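Local coordinates for amine oxidase (Emericella nidulans, PDB 3PGB), which probably oxidises primary amines, such as methylamine, as a copper amine oxidase that carries a copper ion and a topaquinone cofactor in each subunit, at residues I498-R503 with L692-H697; I551-V556 with S579-E584; V557-Q562 with T573-R578; L589-N594 with Y644-T649; Y616-S621 with V717-L722. All coordinates share one frame; numbering follows the deposited sequence.

Contact 1 of 5, residues I498-R503 with L692-H697; sequences IGVEVR and LNLGMH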
# COMPACT_ATOMS: atom_id res chain seq x y z
N ILE A 498 7.77 -11.34 -2.61
CA ILE A 498 7.74 -11.59 -1.18
C ILE A 498 7.39 -10.27 -0.53
O ILE A 498 7.97 -9.25 -0.87
CB ILE A 498 9.12 -12.02 -0.65
CG1 ILE A 498 9.58 -13.32 -1.32
CG2 ILE A 498 9.10 -12.15 0.88
CD1 ILE A 498 11.08 -13.45 -1.45
N GLY A 499 6.45 -10.28 0.42
CA GLY A 499 6.04 -9.06 1.10
C GLY A 499 6.26 -9.16 2.60
O GLY A 499 6.00 -10.20 3.20
N VAL A 500 6.75 -8.07 3.20
CA VAL A 500 6.84 -7.97 4.65
C VAL A 500 6.02 -6.76 5.10
O VAL A 500 6.28 -5.64 4.67
CB VAL A 500 8.30 -7.82 5.12
CG1 VAL A 500 8.38 -7.88 6.65
CG2 VAL A 500 9.18 -8.91 4.49
N GLU A 501 5.02 -7.00 5.94
CA GLU A 501 4.11 -5.95 6.41
C GLU A 501 3.99 -5.90 7.92
O GLU A 501 4.13 -6.92 8.61
CB GLU A 501 2.70 -6.19 5.87
CG GLU A 501 2.52 -5.91 4.40
CD GLU A 501 1.11 -6.24 3.93
OE1 GLU A 501 0.14 -5.93 4.67
OE2 GLU A 501 0.97 -6.81 2.83
N VAL A 502 3.69 -4.71 8.43
CA VAL A 502 3.22 -4.55 9.79
C VAL A 502 2.02 -3.62 9.81
O VAL A 502 1.96 -2.65 9.06
CB VAL A 502 4.31 -4.00 10.73
CG1 VAL A 502 4.73 -2.60 10.30
CG2 VAL A 502 3.81 -4.00 12.18
N ARG A 503 1.04 -3.95 10.64
CA ARG A 503 -0.01 -3.02 10.98
C ARG A 503 -0.08 -2.88 12.50
O ARG A 503 0.32 -3.78 13.23
CB ARG A 503 -1.35 -3.46 10.40
CG ARG A 503 -1.35 -3.65 8.90
CD ARG A 503 -2.67 -4.22 8.40
NE ARG A 503 -2.72 -4.21 6.94
CZ ARG A 503 -3.20 -3.22 6.19
NH1 ARG A 503 -3.70 -2.12 6.73
NH2 ARG A 503 -3.17 -3.34 4.87
N LEU A 692 16.22 -3.21 6.63
CA LEU A 692 15.09 -2.38 6.20
C LEU A 692 14.25 -1.92 7.38
O LEU A 692 13.95 -2.70 8.28
CB LEU A 692 14.17 -3.18 5.27
CG LEU A 692 14.79 -3.70 3.98
CD1 LEU A 692 13.81 -4.63 3.32
CD2 LEU A 692 15.18 -2.54 3.07
N ASN A 693 13.87 -0.64 7.36
CA ASN A 693 12.91 -0.12 8.33
C ASN A 693 11.51 -0.02 7.75
O ASN A 693 11.30 0.58 6.69
CB ASN A 693 13.35 1.26 8.84
CG ASN A 693 14.42 1.18 9.91
OD1 ASN A 693 14.45 0.25 10.71
ND2 ASN A 693 15.31 2.17 9.93
N LEU A 694 10.55 -0.64 8.42
CA LEU A 694 9.16 -0.30 8.25
C LEU A 694 8.86 0.70 9.36
O LEU A 694 9.51 0.67 10.41
CB LEU A 694 8.26 -1.53 8.37
CG LEU A 694 8.53 -2.70 7.42
CD1 LEU A 694 7.36 -3.67 7.44
CD2 LEU A 694 8.81 -2.25 6.01
N GLY A 695 7.92 1.61 9.14
CA GLY A 695 7.61 2.62 10.14
C GLY A 695 6.53 3.61 9.77
O GLY A 695 6.10 3.67 8.63
N MET A 696 6.11 4.39 10.77
CA MET A 696 4.99 5.33 10.64
C MET A 696 5.23 6.55 11.52
O MET A 696 5.78 6.42 12.61
CB MET A 696 3.70 4.70 11.14
CG MET A 696 3.18 3.54 10.33
SD MET A 696 2.54 2.24 11.41
CE MET A 696 3.96 1.13 11.47
N HIS A 697 4.78 7.72 11.06
CA HIS A 697 4.68 8.89 11.92
C HIS A 697 3.24 8.91 12.41
O HIS A 697 2.31 9.05 11.61
CB HIS A 697 4.99 10.18 11.16
CG HIS A 697 6.34 10.18 10.50
ND1 HIS A 697 7.52 10.26 11.21
CD2 HIS A 697 6.69 10.14 9.20
CE1 HIS A 697 8.54 10.25 10.37
NE2 HIS A 697 8.06 10.18 9.14

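Contact 2 of 5, residues I551-V556 with S579-E584; sequences IELVSV and SFIHSE. With CA (calcium ion), chain E.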
# COMPACT_ATOMS: atom_id res chain seq x y z
N ILE A 551 24.48 -4.16 -4.55
CA ILE A 551 23.31 -3.29 -4.59
C ILE A 551 23.43 -2.36 -5.78
O ILE A 551 24.44 -1.68 -5.93
CB ILE A 551 23.16 -2.44 -3.32
CG1 ILE A 551 22.93 -3.33 -2.10
CG2 ILE A 551 22.04 -1.44 -3.49
CD1 ILE A 551 21.78 -4.30 -2.22
N GLU A 552 22.41 -2.33 -6.64
CA GLU A 552 22.38 -1.41 -7.76
C GLU A 552 21.23 -0.44 -7.56
O GLU A 552 20.13 -0.86 -7.21
CB GLU A 552 22.21 -2.13 -9.10
CG GLU A 552 22.37 -1.20 -10.30
CD GLU A 552 22.25 -1.91 -11.64
OE1 GLU A 552 22.73 -1.36 -12.66
OE2 GLU A 552 21.66 -3.01 -11.69
N LEU A 553 21.51 0.84 -7.77
CA LEU A 553 20.49 1.87 -7.74
C LEU A 553 20.16 2.22 -9.17
O LEU A 553 21.05 2.62 -9.94
CB LEU A 553 20.97 3.11 -6.98
CG LEU A 553 21.48 2.87 -5.56
CD1 LEU A 553 22.04 4.16 -4.96
CD2 LEU A 553 20.38 2.29 -4.68
N VAL A 554 18.91 2.03 -9.55
CA VAL A 554 18.45 2.37 -10.87
C VAL A 554 17.45 3.48 -10.68
O VAL A 554 16.41 3.30 -10.05
CB VAL A 554 17.77 1.20 -11.58
CG1 VAL A 554 17.23 1.65 -12.94
CG2 VAL A 554 18.76 0.07 -11.74
N SER A 555 17.79 4.64 -11.25
CA SER A 555 17.07 5.86 -10.98
C SER A 555 16.45 6.39 -12.26
O SER A 555 17.03 6.24 -13.33
CB SER A 555 18.05 6.88 -10.38
OG SER A 555 17.59 7.32 -9.12
N VAL A 556 15.28 6.99 -12.15
CA VAL A 556 14.64 7.66 -13.28
C VAL A 556 14.80 9.15 -13.03
O VAL A 556 14.28 9.67 -12.05
CB VAL A 556 13.15 7.29 -13.41
CG1 VAL A 556 12.52 7.99 -14.59
CG2 VAL A 556 12.99 5.78 -13.56
N SER A 579 24.06 3.06 -10.93
CA SER A 579 25.25 3.06 -10.11
C SER A 579 25.20 1.89 -9.14
O SER A 579 24.12 1.52 -8.68
CB SER A 579 25.37 4.37 -9.33
OG SER A 579 24.37 4.46 -8.33
N PHE A 580 26.36 1.33 -8.83
CA PHE A 580 26.47 0.29 -7.82
C PHE A 580 26.98 0.90 -6.52
O PHE A 580 27.85 1.77 -6.55
CB PHE A 580 27.44 -0.80 -8.27
CG PHE A 580 27.00 -1.54 -9.50
CD1 PHE A 580 26.00 -2.50 -9.42
CD2 PHE A 580 27.60 -1.30 -10.72
CE1 PHE A 580 25.60 -3.20 -10.56
CE2 PHE A 580 27.21 -2.00 -11.87
CZ PHE A 580 26.20 -2.95 -11.78
N ILE A 581 26.43 0.48 -5.39
CA ILE A 581 27.00 0.84 -4.09
C ILE A 581 28.32 0.09 -3.95
O ILE A 581 28.34 -1.14 -4.02
CB ILE A 581 26.05 0.51 -2.93
CG1 ILE A 581 24.83 1.43 -2.97
CG2 ILE A 581 26.77 0.66 -1.59
CD1 ILE A 581 23.84 1.19 -1.85
N HIS A 582 29.41 0.82 -3.79
CA HIS A 582 30.75 0.21 -3.78
C HIS A 582 31.20 -0.20 -2.39
O HIS A 582 31.96 -1.16 -2.24
CB HIS A 582 31.78 1.18 -4.34
CG HIS A 582 31.56 1.53 -5.78
ND1 HIS A 582 31.63 0.59 -6.78
CD2 HIS A 582 31.29 2.71 -6.38
CE1 HIS A 582 31.41 1.17 -7.95
NE2 HIS A 582 31.20 2.46 -7.73
N SER A 583 30.73 0.52 -1.38
CA SER A 583 31.28 0.41 -0.04
C SER A 583 30.25 0.77 1.03
O SER A 583 29.25 1.44 0.75
CB SER A 583 32.52 1.31 0.05
OG SER A 583 32.45 2.23 1.13
N GLU A 584 30.51 0.32 2.25
CA GLU A 584 29.68 0.67 3.40
C GLU A 584 29.68 2.17 3.73
O GLU A 584 28.84 2.63 4.50
CB GLU A 584 30.15 -0.11 4.63
CG GLU A 584 29.83 -1.59 4.58
CD GLU A 584 30.30 -2.34 5.82
OE1 GLU A 584 31.22 -1.85 6.51
OE2 GLU A 584 29.75 -3.43 6.10
CA CA E . 31.22 -3.64 8.23
O HOH W 1 26.74 -3.04 -3.38
O HOH W 2 31.77 -4.59 10.33
O HOH W 3 29.49 -5.33 8.47

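Contact 3 of 5, residues V557-Q562 with T573-R578; sequences VPVTKQ and TMQLGR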
# COMPACT_ATOMS: atom_id res chain seq x y z
N VAL A 557 15.54 9.83 -13.91
CA VAL A 557 15.92 11.23 -13.70
C VAL A 557 15.75 12.07 -14.97
O VAL A 557 15.90 11.55 -16.08
CB VAL A 557 17.38 11.34 -13.20
CG1 VAL A 557 17.52 10.65 -11.85
CG2 VAL A 557 18.36 10.75 -14.20
N PRO A 558 15.44 13.37 -14.81
CA PRO A 558 15.24 14.25 -15.96
C PRO A 558 16.54 14.66 -16.64
O PRO A 558 17.57 14.81 -15.98
CB PRO A 558 14.55 15.47 -15.34
CG PRO A 558 14.98 15.47 -13.92
CD PRO A 558 15.13 14.05 -13.53
N VAL A 559 16.47 14.84 -17.95
CA VAL A 559 17.61 15.29 -18.74
C VAL A 559 17.10 16.07 -19.94
O VAL A 559 16.03 15.77 -20.48
CB VAL A 559 18.46 14.11 -19.30
CG1 VAL A 559 19.36 13.53 -18.23
CG2 VAL A 559 17.56 13.03 -19.89
N THR A 560 17.87 17.09 -20.33
CA THR A 560 17.76 17.67 -21.66
C THR A 560 18.87 17.04 -22.49
O THR A 560 20.03 17.06 -22.10
CB THR A 560 17.87 19.19 -21.64
OG1 THR A 560 16.82 19.70 -20.81
N LYS A 561 18.49 16.46 -23.63
CA LYS A 561 19.35 15.55 -24.36
C LYS A 561 19.34 15.87 -25.84
O LYS A 561 18.32 16.29 -26.39
CB LYS A 561 18.83 14.12 -24.14
CG LYS A 561 19.79 12.99 -24.56
CD LYS A 561 20.51 12.37 -23.36
CE LYS A 561 21.13 11.02 -23.73
NZ LYS A 561 21.88 11.05 -25.02
N GLN A 562 20.48 15.67 -26.48
CA GLN A 562 20.59 15.72 -27.93
C GLN A 562 20.67 14.29 -28.45
O GLN A 562 21.15 13.39 -27.75
CB GLN A 562 21.83 16.51 -28.31
CG GLN A 562 21.94 16.88 -29.78
CD GLN A 562 23.23 17.61 -30.10
OE1 GLN A 562 24.06 17.86 -29.22
NE2 GLN A 562 23.42 17.94 -31.37
N THR A 573 13.41 15.38 -21.58
CA THR A 573 13.00 13.99 -21.50
C THR A 573 13.44 13.43 -20.15
O THR A 573 13.48 14.16 -19.17
CB THR A 573 13.59 13.19 -22.70
OG1 THR A 573 13.25 11.80 -22.58
CG2 THR A 573 15.10 13.33 -22.76
N MET A 574 13.72 12.14 -20.09
CA MET A 574 14.25 11.50 -18.88
C MET A 574 15.08 10.30 -19.27
O MET A 574 15.10 9.89 -20.42
CB MET A 574 13.12 11.11 -17.92
CG MET A 574 12.14 10.05 -18.44
SD MET A 574 10.80 9.73 -17.27
CE MET A 574 9.71 8.66 -18.21
N GLN A 575 15.75 9.71 -18.28
CA GLN A 575 16.81 8.74 -18.52
C GLN A 575 16.96 7.83 -17.31
O GLN A 575 16.52 8.18 -16.21
CB GLN A 575 18.11 9.51 -18.76
CG GLN A 575 19.28 8.72 -19.25
CD GLN A 575 20.54 9.57 -19.33
OE1 GLN A 575 21.54 9.29 -18.65
NE2 GLN A 575 20.50 10.61 -20.15
N LEU A 576 17.57 6.67 -17.51
CA LEU A 576 17.96 5.82 -16.39
C LEU A 576 19.33 6.26 -15.91
O LEU A 576 20.21 6.53 -16.71
CB LEU A 576 18.03 4.34 -16.80
CG LEU A 576 16.74 3.55 -16.98
CD1 LEU A 576 17.06 2.07 -17.18
CD2 LEU A 576 15.81 3.74 -15.79
N GLY A 577 19.49 6.34 -14.59
CA GLY A 577 20.79 6.57 -13.99
C GLY A 577 21.20 5.37 -13.16
O GLY A 577 20.56 5.06 -12.16
N ARG A 578 22.27 4.69 -13.57
CA ARG A 578 22.71 3.47 -12.89
C ARG A 578 24.02 3.62 -12.14
O ARG A 578 24.96 4.22 -12.64
CB ARG A 578 22.85 2.33 -13.89
CG ARG A 578 21.61 2.10 -14.70
CD ARG A 578 21.47 0.66 -15.06
NE ARG A 578 20.79 0.50 -16.33
CZ ARG A 578 20.60 -0.67 -16.93
NH1 ARG A 578 21.05 -1.79 -16.36
NH2 ARG A 578 19.97 -0.72 -18.10

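Contact 4 of 5, residues L589-N594 with Y644-T649; sequences LNWGFN and YDVQVT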
# COMPACT_ATOMS: atom_id res chain seq x y z
N LEU A 589 21.02 4.92 3.14
CA LEU A 589 20.25 5.78 2.26
C LEU A 589 18.76 5.78 2.56
O LEU A 589 18.26 4.98 3.37
CB LEU A 589 20.53 5.42 0.79
CG LEU A 589 20.98 3.99 0.45
CD1 LEU A 589 19.94 2.98 0.89
CD2 LEU A 589 21.23 3.87 -1.04
N ASN A 590 18.06 6.72 1.93
CA ASN A 590 16.63 6.87 2.08
C ASN A 590 15.94 6.79 0.73
O ASN A 590 16.57 7.03 -0.31
CB ASN A 590 16.32 8.19 2.78
CG ASN A 590 16.80 8.20 4.21
OD1 ASN A 590 16.61 7.23 4.94
ND2 ASN A 590 17.43 9.30 4.63
N TRP A 591 14.66 6.44 0.74
CA TRP A 591 13.90 6.34 -0.49
C TRP A 591 13.83 7.73 -1.12
O TRP A 591 13.65 8.72 -0.43
CB TRP A 591 12.50 5.76 -0.22
CG TRP A 591 12.54 4.37 0.35
CD1 TRP A 591 12.21 4.00 1.62
CD2 TRP A 591 12.93 3.16 -0.32
NE1 TRP A 591 12.37 2.65 1.78
CE2 TRP A 591 12.81 2.11 0.60
CE3 TRP A 591 13.36 2.87 -1.62
CZ2 TRP A 591 13.12 0.78 0.28
CZ3 TRP A 591 13.67 1.55 -1.95
CH2 TRP A 591 13.54 0.53 -0.99
N GLY A 592 14.03 7.79 -2.43
CA GLY A 592 14.22 9.07 -3.11
C GLY A 592 13.02 10.00 -3.15
O GLY A 592 11.91 9.65 -2.75
N PHE A 593 13.27 11.21 -3.65
CA PHE A 593 12.21 12.16 -3.97
C PHE A 593 11.39 11.60 -5.14
O PHE A 593 11.96 11.13 -6.12
CB PHE A 593 12.83 13.52 -4.32
CG PHE A 593 11.98 14.38 -5.22
CD1 PHE A 593 10.94 15.14 -4.70
CD2 PHE A 593 12.25 14.46 -6.58
CE1 PHE A 593 10.16 15.94 -5.53
CE2 PHE A 593 11.48 15.27 -7.41
CZ PHE A 593 10.44 16.01 -6.88
N ASN A 594 10.06 11.64 -5.02
CA ASN A 594 9.16 11.18 -6.08
C ASN A 594 9.37 9.71 -6.47
O ASN A 594 9.15 9.32 -7.61
CB ASN A 594 9.31 12.10 -7.32
CG ASN A 594 8.19 11.93 -8.33
OD1 ASN A 594 7.04 11.71 -7.97
ND2 ASN A 594 8.54 12.03 -9.61
N TYR A 644 17.90 5.63 9.07
CA TYR A 644 17.74 5.56 7.61
C TYR A 644 16.72 4.48 7.20
O TYR A 644 16.45 3.56 7.97
CB TYR A 644 19.09 5.30 6.91
CG TYR A 644 20.15 6.34 7.18
CD1 TYR A 644 20.44 7.33 6.24
CD2 TYR A 644 20.88 6.34 8.37
CE1 TYR A 644 21.41 8.30 6.49
CE2 TYR A 644 21.85 7.30 8.63
CZ TYR A 644 22.10 8.27 7.68
OH TYR A 644 23.07 9.22 7.93
N ASP A 645 16.18 4.59 5.99
CA ASP A 645 15.19 3.63 5.49
C ASP A 645 15.84 2.31 5.09
O ASP A 645 15.30 1.25 5.35
CB ASP A 645 14.45 4.17 4.26
CG ASP A 645 13.79 5.52 4.50
OD1 ASP A 645 13.70 6.30 3.53
OD2 ASP A 645 13.38 5.80 5.64
N VAL A 646 16.98 2.40 4.42
CA VAL A 646 17.65 1.24 3.85
C VAL A 646 19.13 1.34 4.16
O VAL A 646 19.74 2.38 3.93
CB VAL A 646 17.42 1.15 2.32
CG1 VAL A 646 18.35 0.13 1.68
CG2 VAL A 646 15.96 0.80 2.03
N GLN A 647 19.69 0.27 4.70
CA GLN A 647 21.06 0.26 5.18
C GLN A 647 21.68 -1.09 4.81
O GLN A 647 21.11 -2.14 5.10
CB GLN A 647 21.08 0.51 6.70
CG GLN A 647 20.56 1.90 7.08
CD GLN A 647 20.45 2.13 8.57
OE1 GLN A 647 21.35 2.70 9.18
NE2 GLN A 647 19.34 1.70 9.16
N VAL A 648 22.83 -1.05 4.15
CA VAL A 648 23.46 -2.26 3.67
C VAL A 648 24.84 -2.41 4.30
O VAL A 648 25.64 -1.47 4.30
CB VAL A 648 23.57 -2.27 2.14
CG1 VAL A 648 24.04 -3.61 1.66
CG2 VAL A 648 22.22 -1.92 1.51
N THR A 649 25.10 -3.59 4.85
CA THR A 649 26.39 -3.92 5.45
C THR A 649 26.84 -5.28 4.95
O THR A 649 26.03 -6.09 4.48
CB THR A 649 26.31 -4.02 6.98
OG1 THR A 649 25.47 -5.11 7.35
CG2 THR A 649 25.77 -2.73 7.59
O HOH W 4 12.56 0.62 4.29

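Contact 5 of 5, residues Y616-S621 with V717-L722; sequences YRILPS and VAFTPL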
# COMPACT_ATOMS: atom_id res chain seq x y z
N TYR A 616 16.74 -8.81 -7.33
CA TYR A 616 15.42 -8.55 -6.75
C TYR A 616 15.28 -7.08 -6.36
O TYR A 616 16.16 -6.54 -5.69
CB TYR A 616 15.22 -9.41 -5.49
CG TYR A 616 14.59 -10.77 -5.73
CD1 TYR A 616 15.33 -11.81 -6.27
CD2 TYR A 616 13.26 -11.01 -5.40
CE1 TYR A 616 14.76 -13.07 -6.48
CE2 TYR A 616 12.68 -12.26 -5.60
CZ TYR A 616 13.43 -13.28 -6.14
OH TYR A 616 12.87 -14.51 -6.36
N ARG A 617 14.20 -6.43 -6.79
CA ARG A 617 13.94 -5.04 -6.41
C ARG A 617 13.35 -5.03 -5.02
O ARG A 617 12.50 -5.86 -4.71
CB ARG A 617 13.00 -4.33 -7.40
CG ARG A 617 12.23 -3.14 -6.79
CD ARG A 617 12.18 -1.90 -7.67
NE ARG A 617 11.04 -1.89 -8.59
CZ ARG A 617 10.10 -0.94 -8.65
NH1 ARG A 617 10.12 0.12 -7.85
NH2 ARG A 617 9.13 -1.04 -9.56
N ILE A 618 13.81 -4.10 -4.19
CA ILE A 618 13.18 -3.83 -2.91
C ILE A 618 12.45 -2.50 -3.04
O ILE A 618 13.04 -1.49 -3.42
CB ILE A 618 14.21 -3.75 -1.76
CG1 ILE A 618 15.01 -5.05 -1.67
CG2 ILE A 618 13.51 -3.44 -0.44
CD1 ILE A 618 16.10 -5.04 -0.63
N LEU A 619 11.15 -2.49 -2.74
CA LEU A 619 10.36 -1.27 -2.83
C LEU A 619 9.39 -1.17 -1.66
O LEU A 619 8.85 -2.18 -1.23
CB LEU A 619 9.60 -1.21 -4.16
CG LEU A 619 8.58 -2.31 -4.48
CD1 LEU A 619 7.62 -1.82 -5.55
CD2 LEU A 619 9.26 -3.60 -4.93
N PRO A 620 9.18 0.05 -1.15
CA PRO A 620 8.18 0.26 -0.11
C PRO A 620 6.77 0.23 -0.70
O PRO A 620 6.25 1.26 -1.12
CB PRO A 620 8.52 1.66 0.42
CG PRO A 620 9.10 2.36 -0.74
CD PRO A 620 9.82 1.31 -1.55
N SER A 621 6.16 -0.94 -0.72
CA SER A 621 4.84 -1.11 -1.32
C SER A 621 3.74 -0.40 -0.54
O SER A 621 2.83 0.17 -1.14
CB SER A 621 4.50 -2.60 -1.45
OG SER A 621 5.14 -3.14 -2.59
N VAL A 717 7.13 -3.35 2.89
CA VAL A 717 8.09 -3.42 1.78
C VAL A 717 7.80 -4.69 0.99
O VAL A 717 7.13 -5.59 1.48
CB VAL A 717 9.56 -3.44 2.27
CG1 VAL A 717 9.98 -2.06 2.74
CG2 VAL A 717 9.76 -4.48 3.36
N ALA A 718 8.32 -4.75 -0.23
CA ALA A 718 8.11 -5.90 -1.08
C ALA A 718 9.39 -6.21 -1.85
O ALA A 718 10.07 -5.31 -2.33
CB ALA A 718 6.99 -5.64 -2.04
N PHE A 719 9.73 -7.50 -1.93
CA PHE A 719 10.87 -7.95 -2.71
C PHE A 719 10.29 -8.62 -3.93
O PHE A 719 9.50 -9.56 -3.80
CB PHE A 719 11.74 -8.94 -1.92
CG PHE A 719 11.95 -8.57 -0.48
CD1 PHE A 719 12.13 -7.25 -0.10
CD2 PHE A 719 12.00 -9.56 0.50
CE1 PHE A 719 12.34 -6.93 1.23
CE2 PHE A 719 12.21 -9.23 1.83
CZ PHE A 719 12.38 -7.91 2.20
N THR A 720 10.65 -8.14 -5.11
CA THR A 720 10.12 -8.68 -6.36
C THR A 720 11.27 -9.01 -7.32
O THR A 720 12.26 -8.31 -7.34
CB THR A 720 9.15 -7.68 -7.03
OG1 THR A 720 8.41 -8.35 -8.06
CG2 THR A 720 9.90 -6.49 -7.65
N PRO A 721 11.13 -10.09 -8.11
CA PRO A 721 12.17 -10.41 -9.09
C PRO A 721 12.41 -9.26 -10.06
O PRO A 721 11.47 -8.56 -10.44
CB PRO A 721 11.60 -11.62 -9.83
CG PRO A 721 10.74 -12.28 -8.83
CD PRO A 721 10.11 -11.15 -8.07
N LEU A 722 13.68 -9.05 -10.42
CA LEU A 722 14.07 -7.97 -11.32
C LEU A 722 15.11 -8.54 -12.28
O LEU A 722 16.22 -8.86 -11.87
CB LEU A 722 14.62 -6.79 -10.53
CG LEU A 722 14.74 -5.44 -11.24
CD1 LEU A 722 15.71 -5.53 -12.40
CD2 LEU A 722 13.39 -4.95 -11.71

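Contact 1 of 5, residues I498-R503 with L692-H697
Leu694 and Val502 meet between two strands of the beta-sandwich that makes up the catalytic domain of copper amine oxidases. The strands 498-503 and 692-697 are not paired here. They pass 8.0 Å apart at closest approach, with their directions 29° apart, and only side chains bridge the gap. Leu694 points at the other strand and slides past Val502 in the opposite direction. Its CD1 lies 4.0 Å from Val502 CG1. The same methyl reaches the backbone, 3.6 Å from Val500 O, and it is 4.4 Å from Val500 CG1. Leu694 thus fits between the two valines. Met696 comes in obliquely to Val502. Its chain is bent at both chi2 (139°) and chi3 (-97°), and the terminal methyl is turned to the valine.

Phe538 of strand 532-542 packs on both Val500 and Leu694, and Tyr486 and Phe488 pack on Val502. On the metal side, Met696 touches His534, a copper ligand, so this apolar layer borders the copper site. His697 hydrogen-bonds through NE2 to Asn594 O of the second subunit. Val502 CG1 sits between two partners, the leucine methyl and Met696 CE, the latter also at 4.0 Å.

Contact 2 of 5, residues I551-V556 with S579-E584
Glu552 and Phe580 form a non-hydrogen-bonded antiparallel pair, and Leu553 and Ser579 the hydrogen-bonded pair beside it, in the hairpin of strands 548-562 and 570-580. Leu553 N binds Ser579 O at 2.8 Å, and the return bond runs from Ser579 N to Leu553 O. One step on, Ile581 N donates to Ile551 O at 3.0 Å. A water continues the ladder: it accepts from Ile551 N and donates to Ile581 O.

The side chains divide between the two faces. On one, Glu552 crosses Phe580 obliquely. The glutamate CG is anti to the backbone N (chi1 -172°). The chain runs on extended from there and brings CD 3.7 Å from Phe580 CE1. The carboxylate and ring planes are 17° apart. On the other face, Ser579 OG lies by Leu553 CB. Ile551 and Ile581 lie side by side and point the same way, with Ile551 CG2 3.6 Å from Ile581 CD1. Leu683 also touches Ile581, and Val601 and Val648 touch Ile551.

Beyond the paired part, Glu584 binds a calcium ion with both carboxylate oxygens, OE1 at 2.5 Å and OE2 at 2.6 Å. Phe677, Asn679, Glu681 and two waters complete the site. OE2 also accepts from Arg650 N. The bidentate grip fixes the carboxylate, and the metal's charge would offset the negative charges of Glu584 and Glu681.

Contact 3 of 5, residues V557-Q562 with T573-R578
Val557 and Gln575 are joined by two backbone hydrogen bonds, Val557 N to Gln575 O at 3.0 Å and Gln575 N to Val557 O at 2.9 Å. The first is nearly straight at 170°, the second more bent at 136°. Two residues on, Thr573 N donates to Val559 O at 2.9 Å. The return bond, Val559 N to Thr573 O, is weak. Pro558 faces Met574 in the non-hydrogen-bonded pair between them, where the CA atoms are 4.1 Å apart.

This is the outer part of the long beta hairpin of strands 548-562 and 570-580. In copper amine oxidases such arms reach over the partner subunit. Here Thr573 packs on Ala390, Met574 on His388 and Leu576 on Gly520 of the second subunit, and Leu576 also makes backbone hydrogen bonds to that chain.

Val557, Val559, Thr573 and Gln575 share one face of the hairpin. The Gln575 side chain is extended, with CG anti to the backbone N (chi1 -170°). It crosses both Val559 and Lys561 at about a right angle. Val559 CG2 lies 3.7 Å from Gln575 CB, and its other methyl is close to the amide NE2. Lys561 is bent at chi2, and its CD and CE pass across the end of that amide; CE is 3.7 Å from Gln575 NE2. Thr573 CG2 fits against Val559 CG2 at 3.8 Å. Lys561 CB touches the same threonine methyl more loosely, at 4.1 Å.

Contact 4 of 5, residues L589-N594 with Y644-T649
Leu589 pairs with Val646 through two backbone hydrogen bonds, Leu589 N to Val646 O at 3.0 Å and Val646 N to Leu589 O at 3.1 Å. Asp645 and Val646 both face Leu589, which makes a classic beta bulge at the start of strand 646-650.

The dense part centres on Val646. Its two methyls are used separately. CG1 meets Leu589 CD1. CG2 sits over one face of the Trp591 indole, offset toward the rim, 3.3 Å from Trp591 CZ2. Leu599 packs on Leu589, Trp591 and Val646, and Leu692 also packs on Val646. Beside this packing, at the indole edge, a water accepts from Trp591 NE1 and donates to Asp645 O.

The other side is looser. Tyr644 and Asn590 cross at about a right angle. Tyr644 CB lies 3.7 Å from Leu589 O, wider than the Val646 contacts. Phe593 of the second subunit packs on Asn590.

Both carboxylate oxygens of Asp645 are used. OD1 accepts from Trp591 N at 3.0 Å with the anti lone pair, and OD2 bonds His626 ND1. The carboxylate lies 15° from the indole plane. With both oxygens engaged, it ties the loop after strand 588-589 to the bulge, and its rotation is fixed.

Contact 5 of 5, residues Y616-S621 with V717-L722
Tyr616, Arg617 and Ala718 bury much of the surface in this antiparallel pairing of strands 613-619 and 714-722. Tyr616 lays its ring against Pro721. Pro721 CA stands over one face, 4.0 Å from the ring centroid and 15° off the normal, a CH-pi contact. The proline ring crosses the tyrosine obliquely, with Pro721 CD 3.7 Å from Tyr616 CE2. Tyr724 meets the same tyrosine ring.

Arg617 holds Thr720 in a hydrogen-bonded pair. Arg617 N donates to Thr720 O at 2.8 Å, and Thr720 N to Arg617 O at 3.0 Å. Their side chains lie side by side and point the same way, Arg617 CB to Thr720 CG2. The threonine CG2 sits between N and the carbonyl carbon, while OG1, anti to N (chi1 -166°), bonds Thr497 OG1.

Ala718 repeats the pattern with Leu619, where Ala718 N donates to Leu619 O at 2.8 Å. Ala718 CB meets Ser621 OG at 3.2 Å. Leu619 CD2 reaches across to Thr720 CG2. On the opposite face Ile618 runs beside Phe719, its CG1 3.9 Å from Phe719 CD1.

Strand 597-603 pairs with the other edge of 613-619, and strand 498-504 with the other edge of 714-722. The Ile618 and Phe719 face packs on Leu692 of strand 686-698. Phe719 also meets Phe542 edge-to-face, and strand 374-389 covers it through Leu377 and Leu380.

Overall arrangement
All five contacts lie in the catalytic beta-sandwich region. Contact 1 opens first along the chain and its segments enclose contacts 2, 3 and 4, while contact 5 interlaces with contacts 1 and 4. Contacts 2 and 3 share the hairpin 548-562 and 570-580; their centres are 17 Å apart, and Ser555 with Gly577 links them. Contact 1 is the most central. Its centre is 12 Å from that of contact 5 and 14 Å from that of contact 4. Strands 498-504 and 714-722 join it to contact 5, and strands 686-698 and 646-650 to contact 4. Contact 3 lies farthest out, 31 Å from contact 1. The series thus runs from beside the copper site, past calcium, to a dimer-spanning arm.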